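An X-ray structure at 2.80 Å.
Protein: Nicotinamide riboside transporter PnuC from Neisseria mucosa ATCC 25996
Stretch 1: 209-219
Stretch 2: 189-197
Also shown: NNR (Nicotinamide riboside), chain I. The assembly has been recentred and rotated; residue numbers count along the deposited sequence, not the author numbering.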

ATOM      1  N   PRO C 209      15.398   5.427 -10.710  1.00121.23           N
ATOM      2  CA  PRO C 209      14.358   5.388 -11.735  1.00118.27           C
ATOM      3  C   PRO C 209      13.588   4.058 -11.754  1.00116.99           C
ATOM      4  O   PRO C 209      12.380   4.049 -12.008  1.00120.19           O
ATOM      5  CB  PRO C 209      15.135   5.579 -13.041  1.00121.92           C
ATOM      6  CG  PRO C 209      16.398   6.253 -12.643  1.00128.68           C
ATOM      7  CD  PRO C 209      16.728   5.721 -11.284  1.00127.39           C
ATOM      8  N   LEU C 210      14.269   2.953 -11.459  1.00115.50           N
ATOM      9  CA  LEU C 210      13.630   1.641 -11.561  1.00111.99           C
ATOM     10  C   LEU C 210      12.958   1.172 -10.264  1.00110.12           C
ATOM     11  O   LEU C 210      11.909   0.521 -10.309  1.00109.56           O
ATOM     12  CB  LEU C 210      14.598   0.587 -12.109  1.00112.79           C
ATOM     13  CG  LEU C 210      15.133   0.834 -13.528  1.00117.27           C
ATOM     14  CD1 LEU C 210      15.852  -0.394 -14.061  1.00118.88           C
ATOM     15  CD2 LEU C 210      14.021   1.257 -14.478  1.00116.87           C
ATOM     16  N   LEU C 211      13.548   1.510  -9.116  1.00108.83           N
ATOM     17  CA  LEU C 211      12.869   1.316  -7.842  1.00105.14           C
ATOM     18  C   LEU C 211      11.590   2.133  -7.822  1.00108.68           C
ATOM     19  O   LEU C 211      10.546   1.645  -7.390  1.00113.31           O
ATOM     20  CB  LEU C 211      13.767   1.707  -6.666  1.00104.99           C
ATOM     21  CG  LEU C 211      13.124   1.734  -5.267  1.00103.84           C
ATOM     22  CD1 LEU C 211      12.289   0.483  -4.982  1.00102.44           C
ATOM     23  CD2 LEU C 211      14.191   1.920  -4.207  1.00105.32           C
ATOM     24  N   LEU C 212      11.662   3.375  -8.305  1.00112.45           N
ATOM     25  CA  LEU C 212      10.462   4.196  -8.413  1.00111.69           C
ATOM     26  C   LEU C 212       9.494   3.613  -9.418  1.00110.79           C
ATOM     27  O   LEU C 212       8.285   3.597  -9.186  1.00109.56           O
ATOM     28  CB  LEU C 212      10.788   5.648  -8.764  1.00111.17           C
ATOM     29  CG  LEU C 212      10.524   6.671  -7.649  1.00114.70           C
ATOM     30  CD1 LEU C 212      10.441   8.060  -8.237  1.00128.87           C
ATOM     31  CD2 LEU C 212       9.255   6.369  -6.869  1.00108.89           C
HETATM   32  N   MSE C 213      10.031   3.102 -10.523  1.00111.23           N
HETATM   33  CA  MSE C 213       9.209   2.459 -11.527  1.00110.04           C
HETATM   34  C   MSE C 213       8.352   1.362 -10.924  1.00106.53           C
HETATM   35  O   MSE C 213       7.151   1.308 -11.181  1.00108.13           O
HETATM   36  CB  MSE C 213      10.058   1.894 -12.636  1.00112.06           C
HETATM   37  CG  MSE C 213       9.137   1.204 -13.612  1.00115.16           C
HETATM   38 SE   MSE C 213      10.215   0.316 -14.963  1.00131.38          SE
HETATM   39  CE  MSE C 213      10.867  -1.157 -13.840  1.00129.36           C
ATOM     40  N   TYR C 214       8.952   0.487 -10.111  1.00102.36           N
ATOM     41  CA  TYR C 214       8.195  -0.610  -9.498  1.00 96.87           C
ATOM     42  C   TYR C 214       7.147  -0.188  -8.492  1.00 98.55           C
ATOM     43  O   TYR C 214       6.198  -0.928  -8.256  1.00104.33           O
ATOM     44  CB  TYR C 214       9.108  -1.692  -8.922  1.00 97.78           C
ATOM     45  CG  TYR C 214       9.442  -2.701  -9.944  1.00 99.97           C
ATOM     46  CD1 TYR C 214       8.602  -3.774 -10.179  1.00 99.69           C
ATOM     47  CD2 TYR C 214      10.533  -2.523 -10.780  1.00106.61           C
ATOM     48  CE1 TYR C 214       8.864  -4.677 -11.188  1.00104.80           C
ATOM     49  CE2 TYR C 214      10.817  -3.425 -11.789  1.00110.77           C
ATOM     50  CZ  TYR C 214       9.974  -4.498 -11.997  1.00110.27           C
ATOM     51  OH  TYR C 214      10.242  -5.398 -13.004  1.00116.04           O
ATOM     52  N   VAL C 215       7.288   1.003  -7.911  1.00 95.92           N
ATOM     53  CA  VAL C 215       6.202   1.546  -7.103  1.00 96.27           C
ATOM     54  C   VAL C 215       5.036   1.951  -8.000  1.00100.20           C
ATOM     55  O   VAL C 215       3.895   1.619  -7.714  1.00101.37           O
ATOM     56  CB  VAL C 215       6.649   2.703  -6.191  1.00102.01           C
ATOM     57  CG1 VAL C 215       5.462   3.292  -5.424  1.00 98.76           C
ATOM     58  CG2 VAL C 215       7.692   2.207  -5.220  1.00109.87           C
HETATM   59  N   MSE C 216       5.336   2.601  -9.124  1.00105.36           N
HETATM   60  CA  MSE C 216       4.287   3.004 -10.074  1.00105.20           C
HETATM   61  C   MSE C 216       3.651   1.782 -10.689  1.00 99.37           C
HETATM   62  O   MSE C 216       2.452   1.767 -10.951  1.00 98.13           O
HETATM   63  CB  MSE C 216       4.847   3.934 -11.134  1.00108.57           C
HETATM   64  CG  MSE C 216       5.645   5.050 -10.470  1.00117.74           C
HETATM   65 SE   MSE C 216       6.519   6.171 -11.844  1.00140.59          SE
HETATM   66  CE  MSE C 216       7.074   7.654 -10.676  1.00145.62           C
ATOM     67  N   TYR C 217       4.450   0.741 -10.902  1.00 93.92           N
ATOM     68  CA  TYR C 217       3.935  -0.555 -11.332  1.00 89.56           C
ATOM     69  C   TYR C 217       2.873  -1.105 -10.388  1.00 89.80           C
ATOM     70  O   TYR C 217       1.861  -1.624 -10.840  1.00 98.53           O
ATOM     71  CB  TYR C 217       5.066  -1.574 -11.459  1.00 88.76           C
ATOM     72  CG  TYR C 217       5.726  -1.579 -12.800  1.00 91.88           C
ATOM     73  CD1 TYR C 217       5.583  -0.494 -13.671  1.00 94.23           C
ATOM     74  CD2 TYR C 217       6.533  -2.658 -13.205  1.00 92.72           C
ATOM     75  CE1 TYR C 217       6.205  -0.483 -14.910  1.00100.07           C
ATOM     76  CE2 TYR C 217       7.167  -2.657 -14.446  1.00 99.89           C
ATOM     77  CZ  TYR C 217       6.995  -1.565 -15.297  1.00104.68           C
ATOM     78  OH  TYR C 217       7.607  -1.547 -16.531  1.00112.88           O
ATOM     79  N   LEU C 218       3.131  -1.016  -9.081  1.00 83.53           N
ATOM     80  CA  LEU C 218       2.245  -1.573  -8.067  1.00 83.59           C
ATOM     81  C   LEU C 218       0.881  -0.890  -8.103  1.00 84.99           C
ATOM     82  O   LEU C 218      -0.169  -1.560  -8.102  1.00 88.25           O
ATOM     83  CB  LEU C 218       2.874  -1.426  -6.670  1.00 84.81           C
ATOM     84  CG  LEU C 218       2.458  -2.272  -5.435  1.00 87.56           C
ATOM     85  CD1 LEU C 218       2.418  -1.375  -4.203  1.00 82.76           C
ATOM     86  CD2 LEU C 218       1.147  -3.073  -5.567  1.00 80.75           C
ATOM     87  N   CYS C 219       0.889   0.436  -8.138  1.00 84.92           N
ATOM     88  CA  CYS C 219      -0.346   1.179  -8.268  1.00 85.26           C
ATOM     89  C   CYS C 219      -1.121   0.695  -9.489  1.00 88.90           C
ATOM     90  O   CYS C 219      -2.252   0.193  -9.367  1.00 94.63           O
ATOM     91  CB  CYS C 219      -0.061   2.661  -8.386  1.00 89.92           C
ATOM     92  SG  CYS C 219       0.805   3.339  -6.965  1.00101.06           S
TER
HETATM   93  O2R NNR I 301       4.485  -6.979 -20.855  1.00105.58           O
HETATM   94  C2R NNR I 301       5.076  -6.636 -19.483  1.00103.59           C
HETATM   95  C3R NNR I 301       6.607  -6.637 -19.558  1.00104.16           C
HETATM   96  O3R NNR I 301       7.008  -7.492 -20.533  1.00125.38           O
HETATM   97  C4R NNR I 301       7.069  -7.165 -18.216  1.00105.77           C
HETATM   98  C5R NNR I 301       7.384  -6.001 -17.186  1.00111.39           C
HETATM   99  O5R NNR I 301       7.453  -6.577 -15.838  1.00117.91           O
HETATM  100  O4R NNR I 301       6.093  -7.911 -17.782  1.00103.24           O
HETATM  101  C1R NNR I 301       4.757  -7.519 -18.585  1.00 99.60           C
HETATM  102  N1  NNR I 301       3.742  -7.006 -17.644  1.00 99.32           N
HETATM  103  C2  NNR I 301       4.096  -6.604 -16.347  1.00 83.42           C
HETATM  104  C6  NNR I 301       2.428  -6.910 -18.041  1.00 95.62           C
HETATM  105  C5  NNR I 301       1.458  -6.404 -17.142  1.00 95.41           C
HETATM  106  C4  NNR I 301       1.812  -6.028 -15.864  1.00 77.23           C
HETATM  107  C3  NNR I 301       3.112  -6.106 -15.463  1.00 77.25           C
HETATM  108  C7  NNR I 301       3.469  -5.642 -14.062  1.00 88.53           C
HETATM  109  O7  NNR I 301       4.444  -6.058 -13.510  1.00 99.16           O
HETATM  110  N7  NNR I 301       2.630  -4.680 -13.400  1.00102.10           N
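Stretch 2 189-197: NILTISLWA

Stretch 2 is helical throughout, as is stretch 1, and both helices extend beyond the residues considered here. In stretch 2 the i-to-i+4 bonds include Ile193 N to Asn189 O at 3.1 Å and Trp196 N to Thr192 O at 3.1 Å. The two helices run antiparallel: their N-to-C directions differ by 165° (signed crossing angle -165°), and their axes approach to 8.9 Å. The CA–CA register confirms the reversed order, pairing Leu211 with Trp196 (5.7 Å), Tyr214 with Ile193 (5.8 Å) and Leu218 with Asn189 (5.4 Å). Together the stretches bury 622 Å².

Packing is reciprocal knob-into-hole. Ile193 sits among Leu211, Tyr214, Val215 and Leu218; its CG1 lies 3.7 Å from Tyr214 CB, and its CD1 3.8 Å from Val215 CG2. Tyr214 in turn fills the hole formed by Asn189, Thr192, Ile193 and Trp196. At the ends of the contact, Leu211 CB meets Trp196 CB at 4.0 Å and Leu218 CD2 meets Ile190 CG1 at 4.2 Å.

Aromatic contacts follow from this fit. Thr192 CG2 stands 3.4 Å from the centroid of the Tyr214 ring, 8° off its normal, a CH-pi contact over the face. The Tyr214 ring and the five-membered ring of Trp196 are near parallel (29°), but with centroids 5.7 Å apart they are slid past each other and barely overlap. Leu210 CB lies over one face of the Trp196 ring.

No hydrogen bond links the helices. Asn189 OD1 comes within 3.2 Å of Tyr217 O, but both are acceptors. The Asn189 amide instead engages the nicotinamide riboside amide in both directions: NNR N7 donates to Asn189 OD1 (3.0 Å, 158°), and Asn189 ND2 donates to NNR O7 (3.2 Å, 153°).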

ATOM      1  N   ASN C 189       5.069  -7.263  -8.025  1.00 93.25           N
ATOM      2  CA  ASN C 189       5.460  -5.857  -7.816  1.00100.18           C
ATOM      3  C   ASN C 189       5.890  -5.522  -6.368  1.00100.50           C
ATOM      4  O   ASN C 189       6.926  -4.894  -6.159  1.00103.61           O
ATOM      5  CB  ASN C 189       4.419  -4.864  -8.388  1.00 99.62           C
ATOM      6  CG  ASN C 189       4.344  -4.909  -9.929  1.00 98.03           C
ATOM      7  OD1 ASN C 189       3.338  -4.495 -10.531  1.00 89.19           O
ATOM      8  ND2 ASN C 189       5.397  -5.450 -10.568  1.00 91.99           N
ATOM      9  N   ILE C 190       5.144  -6.008  -5.378  1.00 93.82           N
ATOM     10  CA  ILE C 190       5.600  -5.920  -3.995  1.00 91.25           C
ATOM     11  C   ILE C 190       6.929  -6.659  -3.786  1.00 97.20           C
ATOM     12  O   ILE C 190       7.701  -6.304  -2.921  1.00102.75           O
ATOM     13  CB  ILE C 190       4.570  -6.475  -3.022  1.00 89.05           C
ATOM     14  CG1 ILE C 190       3.317  -5.607  -3.020  1.00 84.50           C
ATOM     15  CG2 ILE C 190       5.157  -6.568  -1.628  1.00 87.04           C
ATOM     16  CD1 ILE C 190       2.185  -6.166  -2.176  1.00 86.38           C
ATOM     17  N   LEU C 191       7.203  -7.672  -4.594  1.00 99.89           N
ATOM     18  CA  LEU C 191       8.474  -8.398  -4.458  1.00102.03           C
ATOM     19  C   LEU C 191       9.664  -7.665  -5.058  1.00103.52           C
ATOM     20  O   LEU C 191      10.651  -7.432  -4.371  1.00104.90           O
ATOM     21  CB  LEU C 191       8.365  -9.826  -4.981  1.00100.81           C
ATOM     22  CG  LEU C 191       7.469 -10.665  -4.071  1.00 96.73           C
ATOM     23  CD1 LEU C 191       7.457 -12.121  -4.486  1.00 91.16           C
ATOM     24  CD2 LEU C 191       7.891 -10.506  -2.613  1.00 97.92           C
ATOM     25  N   THR C 192       9.549  -7.256  -6.320  1.00101.83           N
ATOM     26  CA  THR C 192      10.622  -6.497  -6.984  1.00108.93           C
ATOM     27  C   THR C 192      10.964  -5.136  -6.314  1.00116.21           C
ATOM     28  O   THR C 192      12.101  -4.665  -6.428  1.00124.10           O
ATOM     29  CB  THR C 192      10.327  -6.267  -8.466  1.00102.79           C
ATOM     30  OG1 THR C 192       9.878  -7.482  -9.046  1.00103.61           O
ATOM     31  CG2 THR C 192      11.571  -5.821  -9.185  1.00107.93           C
ATOM     32  N   ILE C 193       9.994  -4.508  -5.636  1.00105.81           N
ATOM     33  CA  ILE C 193      10.297  -3.304  -4.865  1.00102.25           C
ATOM     34  C   ILE C 193      11.312  -3.644  -3.778  1.00102.72           C
ATOM     35  O   ILE C 193      12.310  -2.939  -3.623  1.00106.90           O
ATOM     36  CB  ILE C 193       9.037  -2.647  -4.253  1.00101.94           C
ATOM     37  CG1 ILE C 193       8.244  -1.909  -5.318  1.00101.96           C
ATOM     38  CG2 ILE C 193       9.428  -1.635  -3.198  1.00106.11           C
ATOM     39  CD1 ILE C 193       6.864  -1.506  -4.859  1.00100.51           C
ATOM     40  N   SER C 194      11.073  -4.759  -3.066  1.00100.31           N
ATOM     41  CA  SER C 194      12.023  -5.293  -2.056  1.00102.80           C
ATOM     42  C   SER C 194      13.366  -5.627  -2.652  1.00107.11           C
ATOM     43  O   SER C 194      14.379  -5.411  -2.024  1.00117.01           O
ATOM     44  CB  SER C 194      11.480  -6.557  -1.403  1.00104.04           C
ATOM     45  OG  SER C 194      10.240  -6.333  -0.782  1.00109.48           O
ATOM     46  N   LEU C 195      13.362  -6.216  -3.852  1.00107.90           N
ATOM     47  CA  LEU C 195      14.607  -6.536  -4.572  1.00109.66           C
ATOM     48  C   LEU C 195      15.493  -5.326  -4.784  1.00112.22           C
ATOM     49  O   LEU C 195      16.681  -5.367  -4.478  1.00126.02           O
ATOM     50  CB  LEU C 195      14.317  -7.199  -5.909  1.00108.79           C
ATOM     51  CG  LEU C 195      13.960  -8.662  -5.806  1.00112.31           C
ATOM     52  CD1 LEU C 195      14.101  -9.317  -7.166  1.00120.20           C
ATOM     53  CD2 LEU C 195      14.844  -9.345  -4.770  1.00112.92           C
ATOM     54  N   TRP C 196      14.925  -4.250  -5.306  1.00150.21           N
ATOM     55  CA  TRP C 196      15.694  -3.042  -5.491  1.00144.17           C
ATOM     56  C   TRP C 196      15.952  -2.286  -4.175  1.00143.74           C
ATOM     57  O   TRP C 196      16.843  -1.449  -4.118  1.00146.39           O
ATOM     58  CB  TRP C 196      15.034  -2.131  -6.507  1.00140.05           C
ATOM     59  CG  TRP C 196      15.065  -2.639  -7.899  1.00137.41           C
ATOM     60  CD1 TRP C 196      14.059  -3.268  -8.554  1.00135.91           C
ATOM     61  CD2 TRP C 196      16.131  -2.498  -8.839  1.00138.33           C
ATOM     62  NE1 TRP C 196      14.429  -3.546  -9.846  1.00135.92           N
ATOM     63  CE2 TRP C 196      15.696  -3.080 -10.050  1.00137.74           C
ATOM     64  CE3 TRP C 196      17.413  -1.939  -8.778  1.00140.86           C
ATOM     65  CZ2 TRP C 196      16.498  -3.131 -11.190  1.00140.26           C
ATOM     66  CZ3 TRP C 196      18.214  -1.980  -9.918  1.00143.06           C
ATOM     67  CH2 TRP C 196      17.755  -2.580 -11.106  1.00142.91           C
ATOM     68  N   ALA C 197      15.173  -2.569  -3.134  1.00140.92           N
ATOM     69  CA  ALA C 197      15.412  -1.941  -1.842  1.00141.40           C
ATOM     70  C   ALA C 197      16.535  -2.623  -1.102  1.00144.77           C
ATOM     71  O   ALA C 197      17.322  -1.965  -0.426  1.00149.32           O
ATOM     72  CB  ALA C 197      14.157  -1.914  -0.998  1.00140.29           C
TER